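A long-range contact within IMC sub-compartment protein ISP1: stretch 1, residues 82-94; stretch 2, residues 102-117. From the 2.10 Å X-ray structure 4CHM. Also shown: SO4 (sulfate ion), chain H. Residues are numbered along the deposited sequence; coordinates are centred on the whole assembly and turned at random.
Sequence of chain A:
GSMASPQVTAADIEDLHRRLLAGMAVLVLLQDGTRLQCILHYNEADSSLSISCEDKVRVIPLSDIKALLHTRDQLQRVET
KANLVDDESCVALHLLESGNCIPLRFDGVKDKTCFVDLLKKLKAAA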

# COMPACT_ATOMS: atom_id res chain seq x y z
N ALA A 82 13.82 -6.33 -6.30
CA ALA A 82 13.39 -6.44 -4.89
C ALA A 82 12.57 -7.71 -4.68
O ALA A 82 12.04 -8.28 -5.63
CB ALA A 82 12.58 -5.22 -4.47
N ASN A 83 12.48 -8.15 -3.43
CA ASN A 83 11.63 -9.26 -3.09
C ASN A 83 10.28 -8.74 -2.57
O ASN A 83 10.18 -8.28 -1.44
CB ASN A 83 12.33 -10.18 -2.05
CG ASN A 83 11.62 -11.50 -1.87
OD1 ASN A 83 10.37 -11.56 -1.85
ND2 ASN A 83 12.38 -12.56 -1.73
N LEU A 84 9.27 -8.77 -3.43
CA LEU A 84 7.99 -8.19 -3.07
C LEU A 84 7.13 -9.19 -2.29
O LEU A 84 6.16 -8.79 -1.62
CB LEU A 84 7.23 -7.68 -4.31
CG LEU A 84 7.91 -6.62 -5.20
CD1 LEU A 84 6.98 -6.10 -6.27
CD2 LEU A 84 8.51 -5.47 -4.38
N VAL A 85 7.36 -10.48 -2.50
CA VAL A 85 6.37 -11.49 -2.09
C VAL A 85 6.65 -12.31 -0.84
O VAL A 85 5.73 -12.74 -0.16
CB VAL A 85 6.09 -12.48 -3.24
CG1 VAL A 85 5.55 -11.74 -4.46
CG2 VAL A 85 7.33 -13.28 -3.58
N ASP A 86 7.92 -12.52 -0.53
CA ASP A 86 8.30 -13.48 0.49
C ASP A 86 7.82 -13.17 1.92
O ASP A 86 7.54 -14.07 2.69
CB ASP A 86 9.77 -13.88 0.39
CG ASP A 86 10.01 -14.88 -0.74
OD1 ASP A 86 9.13 -15.74 -0.96
OD2 ASP A 86 11.04 -14.79 -1.42
N ASP A 87 7.76 -11.89 2.27
CA ASP A 87 7.20 -11.50 3.55
C ASP A 87 5.68 -11.29 3.53
O ASP A 87 5.08 -10.98 4.57
CB ASP A 87 7.92 -10.27 4.12
CG ASP A 87 7.64 -9.01 3.32
OD1 ASP A 87 6.71 -9.01 2.49
OD2 ASP A 87 8.37 -8.02 3.52
N GLU A 88 5.05 -11.43 2.37
CA GLU A 88 3.59 -11.20 2.24
C GLU A 88 3.16 -9.96 2.99
O GLU A 88 2.06 -9.92 3.56
CB GLU A 88 2.77 -12.42 2.76
CG GLU A 88 3.03 -13.70 1.98
CD GLU A 88 4.25 -14.48 2.48
OE1 GLU A 88 4.74 -14.24 3.64
OE2 GLU A 88 4.69 -15.39 1.74
N SER A 89 4.02 -8.94 2.99
CA SER A 89 3.70 -7.65 3.60
C SER A 89 3.56 -6.49 2.60
O SER A 89 3.45 -5.34 3.00
CB SER A 89 4.73 -7.29 4.68
OG SER A 89 4.70 -8.27 5.70
N CYS A 90 3.58 -6.79 1.30
CA CYS A 90 3.59 -5.74 0.28
C CYS A 90 2.23 -5.55 -0.43
O CYS A 90 1.55 -6.51 -0.78
CB CYS A 90 4.67 -6.06 -0.73
SG CYS A 90 4.72 -4.96 -2.14
N VAL A 91 1.83 -4.30 -0.64
CA VAL A 91 0.83 -3.98 -1.64
C VAL A 91 1.44 -3.01 -2.65
O VAL A 91 2.00 -1.96 -2.26
CB VAL A 91 -0.43 -3.30 -1.04
CG1 VAL A 91 -1.53 -3.26 -2.07
CG2 VAL A 91 -0.90 -4.02 0.23
N ALA A 92 1.27 -3.32 -3.93
CA ALA A 92 1.67 -2.37 -4.99
C ALA A 92 0.48 -1.64 -5.53
O ALA A 92 -0.53 -2.25 -5.87
CB ALA A 92 2.40 -3.09 -6.11
N LEU A 93 0.62 -0.32 -5.69
CA LEU A 93 -0.39 0.47 -6.35
C LEU A 93 -0.15 0.45 -7.83
O LEU A 93 0.85 0.99 -8.32
CB LEU A 93 -0.35 1.93 -5.87
CG LEU A 93 -0.19 2.19 -4.38
CD1 LEU A 93 0.03 3.69 -4.19
CD2 LEU A 93 -1.41 1.70 -3.60
N HIS A 94 -1.08 -0.15 -8.54
CA HIS A 94 -1.06 -0.14 -9.98
C HIS A 94 -1.78 1.13 -10.42
O HIS A 94 -2.93 1.29 -10.17
CB HIS A 94 -1.77 -1.38 -10.52
CG HIS A 94 -1.66 -1.55 -12.00
ND1 HIS A 94 -2.56 -2.27 -12.73
CD2 HIS A 94 -0.75 -1.10 -12.88
CE1 HIS A 94 -2.23 -2.24 -14.00
NE2 HIS A 94 -1.12 -1.54 -14.11
N ILE A 102 3.70 1.04 -7.85
CA ILE A 102 4.52 1.42 -6.71
C ILE A 102 4.36 0.40 -5.60
O ILE A 102 3.31 0.35 -4.95
CB ILE A 102 4.14 2.81 -6.19
CG1 ILE A 102 4.38 3.88 -7.30
CG2 ILE A 102 4.98 3.15 -4.95
CD1 ILE A 102 3.96 5.29 -6.89
N PRO A 103 5.43 -0.35 -5.31
CA PRO A 103 5.28 -1.37 -4.26
C PRO A 103 5.57 -0.83 -2.87
O PRO A 103 6.65 -0.30 -2.62
CB PRO A 103 6.31 -2.45 -4.66
CG PRO A 103 6.70 -2.10 -6.10
CD PRO A 103 6.63 -0.61 -6.13
N LEU A 104 4.60 -0.97 -1.97
CA LEU A 104 4.70 -0.49 -0.59
C LEU A 104 4.83 -1.69 0.30
O LEU A 104 4.02 -2.64 0.21
CB LEU A 104 3.43 0.23 -0.16
CG LEU A 104 2.95 1.41 -1.01
CD1 LEU A 104 1.60 1.87 -0.52
CD2 LEU A 104 3.96 2.53 -0.95
N ARG A 105 5.81 -1.67 1.18
CA ARG A 105 5.93 -2.78 2.16
C ARG A 105 5.52 -2.28 3.56
O ARG A 105 6.08 -1.32 4.06
CB ARG A 105 7.35 -3.32 2.21
CG ARG A 105 7.48 -4.47 3.24
CD ARG A 105 8.91 -4.95 3.33
NE ARG A 105 9.35 -5.69 2.14
CZ ARG A 105 10.62 -6.02 1.91
NH1 ARG A 105 11.57 -5.61 2.76
NH2 ARG A 105 10.98 -6.69 0.81
N PHE A 106 4.49 -2.91 4.14
CA PHE A 106 4.00 -2.54 5.45
C PHE A 106 4.78 -3.28 6.52
O PHE A 106 5.58 -4.15 6.21
CB PHE A 106 2.48 -2.83 5.55
CG PHE A 106 1.64 -1.95 4.69
CD1 PHE A 106 1.49 -2.24 3.33
CD2 PHE A 106 1.16 -0.72 5.18
CE1 PHE A 106 0.82 -1.35 2.49
CE2 PHE A 106 0.49 0.15 4.36
CZ PHE A 106 0.32 -0.15 3.01
N ASP A 107 4.45 -3.03 7.78
CA ASP A 107 5.13 -3.65 8.92
C ASP A 107 4.92 -5.17 9.04
O ASP A 107 5.68 -5.85 9.70
CB ASP A 107 4.71 -2.97 10.21
CG ASP A 107 5.26 -1.56 10.33
OD1 ASP A 107 5.79 -1.04 9.32
OD2 ASP A 107 5.20 -0.98 11.43
N GLY A 108 3.85 -5.68 8.47
CA GLY A 108 3.62 -7.12 8.50
C GLY A 108 2.33 -7.46 7.80
O GLY A 108 1.74 -6.60 7.12
N VAL A 109 1.92 -8.72 7.91
CA VAL A 109 0.85 -9.24 7.07
C VAL A 109 -0.47 -8.57 7.39
O VAL A 109 -1.29 -8.35 6.50
CB VAL A 109 0.74 -10.79 7.21
CG1 VAL A 109 -0.36 -11.34 6.31
CG2 VAL A 109 2.08 -11.43 6.82
N LYS A 110 -0.66 -8.19 8.65
CA LYS A 110 -1.95 -7.68 9.10
C LYS A 110 -2.24 -6.30 8.55
O LYS A 110 -3.33 -6.04 8.08
CB LYS A 110 -2.04 -7.66 10.62
CG LYS A 110 -3.36 -7.10 11.15
CD LYS A 110 -3.33 -6.97 12.68
CE LYS A 110 -4.62 -6.36 13.21
NZ LYS A 110 -5.01 -6.93 14.53
N ASP A 111 -1.26 -5.42 8.62
CA ASP A 111 -1.36 -4.13 8.00
C ASP A 111 -1.50 -4.25 6.49
O ASP A 111 -2.31 -3.60 5.91
CB ASP A 111 -0.17 -3.26 8.37
CG ASP A 111 -0.44 -2.37 9.57
OD1 ASP A 111 -1.53 -2.42 10.11
OD2 ASP A 111 0.42 -1.62 9.96
N LYS A 112 -0.75 -5.15 5.89
CA LYS A 112 -0.80 -5.32 4.46
C LYS A 112 -2.24 -5.70 4.11
O LYS A 112 -2.83 -5.13 3.24
CB LYS A 112 0.16 -6.45 4.06
CG LYS A 112 0.28 -6.77 2.58
CD LYS A 112 -0.97 -7.41 2.02
CE LYS A 112 -0.69 -8.67 1.23
NZ LYS A 112 -0.44 -9.87 2.03
N THR A 113 -2.81 -6.64 4.86
CA THR A 113 -4.15 -7.11 4.61
C THR A 113 -5.21 -6.04 4.82
O THR A 113 -6.04 -5.85 3.97
CB THR A 113 -4.51 -8.34 5.45
OG1 THR A 113 -3.58 -9.37 5.22
CG2 THR A 113 -5.85 -8.83 5.08
N CYS A 114 -5.11 -5.31 5.92
CA CYS A 114 -6.04 -4.19 6.20
C CYS A 114 -6.01 -3.12 5.16
O CYS A 114 -7.02 -2.50 4.90
CB CYS A 114 -5.76 -3.54 7.56
SG CYS A 114 -6.27 -4.55 8.94
N PHE A 115 -4.81 -2.79 4.67
CA PHE A 115 -4.68 -1.76 3.67
C PHE A 115 -5.50 -2.06 2.44
O PHE A 115 -6.09 -1.14 1.83
CB PHE A 115 -3.22 -1.57 3.24
CG PHE A 115 -3.03 -0.38 2.32
CD1 PHE A 115 -3.18 0.93 2.80
CD2 PHE A 115 -2.62 -0.55 1.02
CE1 PHE A 115 -2.93 2.04 1.98
CE2 PHE A 115 -2.44 0.55 0.16
CZ PHE A 115 -2.59 1.84 0.66
N VAL A 116 -5.43 -3.31 1.98
CA VAL A 116 -6.17 -3.71 0.77
C VAL A 116 -7.67 -3.47 0.95
O VAL A 116 -8.31 -2.84 0.11
CB VAL A 116 -5.85 -5.17 0.34
CG1 VAL A 116 -6.80 -5.64 -0.75
CG2 VAL A 116 -4.41 -5.26 -0.17
N ASP A 117 -8.22 -3.89 2.08
CA ASP A 117 -9.61 -3.64 2.41
C ASP A 117 -9.97 -2.18 2.55
O ASP A 117 -10.94 -1.75 2.01
CB ASP A 117 -9.97 -4.34 3.69
CG ASP A 117 -9.85 -5.82 3.59
OD1 ASP A 117 -10.34 -6.38 2.62
OD2 ASP A 117 -9.26 -6.42 4.46
S SO4 H . 14.29 -7.89 2.29
O1 SO4 H . 13.64 -8.73 3.37
O2 SO4 H . 13.68 -8.14 0.92
O3 SO4 H . 15.76 -8.16 2.24
O4 SO4 H . 14.20 -6.42 2.60
O HOH W 1 7.47 -7.23 0.71

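This contact is an antiparallel strand pairing, with a polar cluster around Arg-105 at one end and a helix packed against one face of the sheet. Strand 90-94 runs beside strand 102-105, with 156° between their N-to-C directions. Together the two stretches bury 906 Å².

The backbone ladder sets the register. Val-91 and Leu-104 form a hydrogen-bonded pair. Val-91 N donates to Leu-104 O at 2.9 Å, and Leu-104 N donates to Val-91 O at 2.8 Å. Leu-93 and Ile-102 repeat the pattern: Leu-93 N to Ile-102 O and Ile-102 N to Leu-93 O are both 2.9 Å. The ladder extends past the strand into the loop, where Phe-106 N donates to Ser-89 O at 2.9 Å with a nearly straight angle of 166°. Pro-103 has no amide hydrogen to give, but it sits opposite Ala-92 in a non-hydrogen-bonded pair, so the pairing loses nothing there. The CA atoms of Ala-92 and Pro-103 come within 3.8 Å. CA-H...O contacts add to the ladder, from Cys-90 CA to Leu-104 O at 3.1 Å and from Ala-92 CA to Ile-102 O at 3.2 Å.

Side chains alternate between the two faces. Val-91, Leu-93, Ile-102 and Leu-104 share the face that meets helix 109-117. Val-91 CG2 is central here. It lies 3.7 Å from Val-116 CG2, 4.0 Å from Phe-115 CD2 and 3.9 Å from Phe-106 CE1. Leu-93 CD2 approaches the edge of the Phe-115 ring, 4.1 Å from Phe-115 CE2. The helix axis passes 8.2 Å from that of strand 90-94, and side chains from both make contact between them.

Cys-90, Ala-92, Pro-103 and Arg-105 point to the other face. Pro-103 CB touches Cys-90 SG at 3.9 Å and Leu-84 CD2 at 3.7 Å.

Arg-105 reaches back to the loop before strand 90-94. Its NH2 donates to Asn-83 O at 2.9 Å. Asp-87 OD2 forms a salt bridge with Arg-105 NE at 2.9 Å, but it lies over one face of the guanidinium. No N-H points at it, so charge alone makes this link. Water 1 instead accepts from Arg-105 NE at 2.8 Å and lies 2.6 Å from Asp-87 OD1, within hydrogen-bonding reach. A sulfate, probably from the crystallisation liquor, accepts from Arg-105 NH1 through O4 at 2.8 Å and from Arg-105 NH2 through O2 at 3.1 Å.

The loop is braced from within. Val-85 to Glu-88 form a type I turn, and Asp-87 OD1 accepts from Ser-89 N at 2.7 Å. Ser-89 OG donates to Asp-87 O at 3.0 Å and lies 3.2 Å from the CA of Gly-108, the residue at the N-cap position of the helix. Lys-112 completes the junction. Its NZ donates to Glu-88 O at 2.9 Å, while its CG packs 3.3 Å from Ser-89 C.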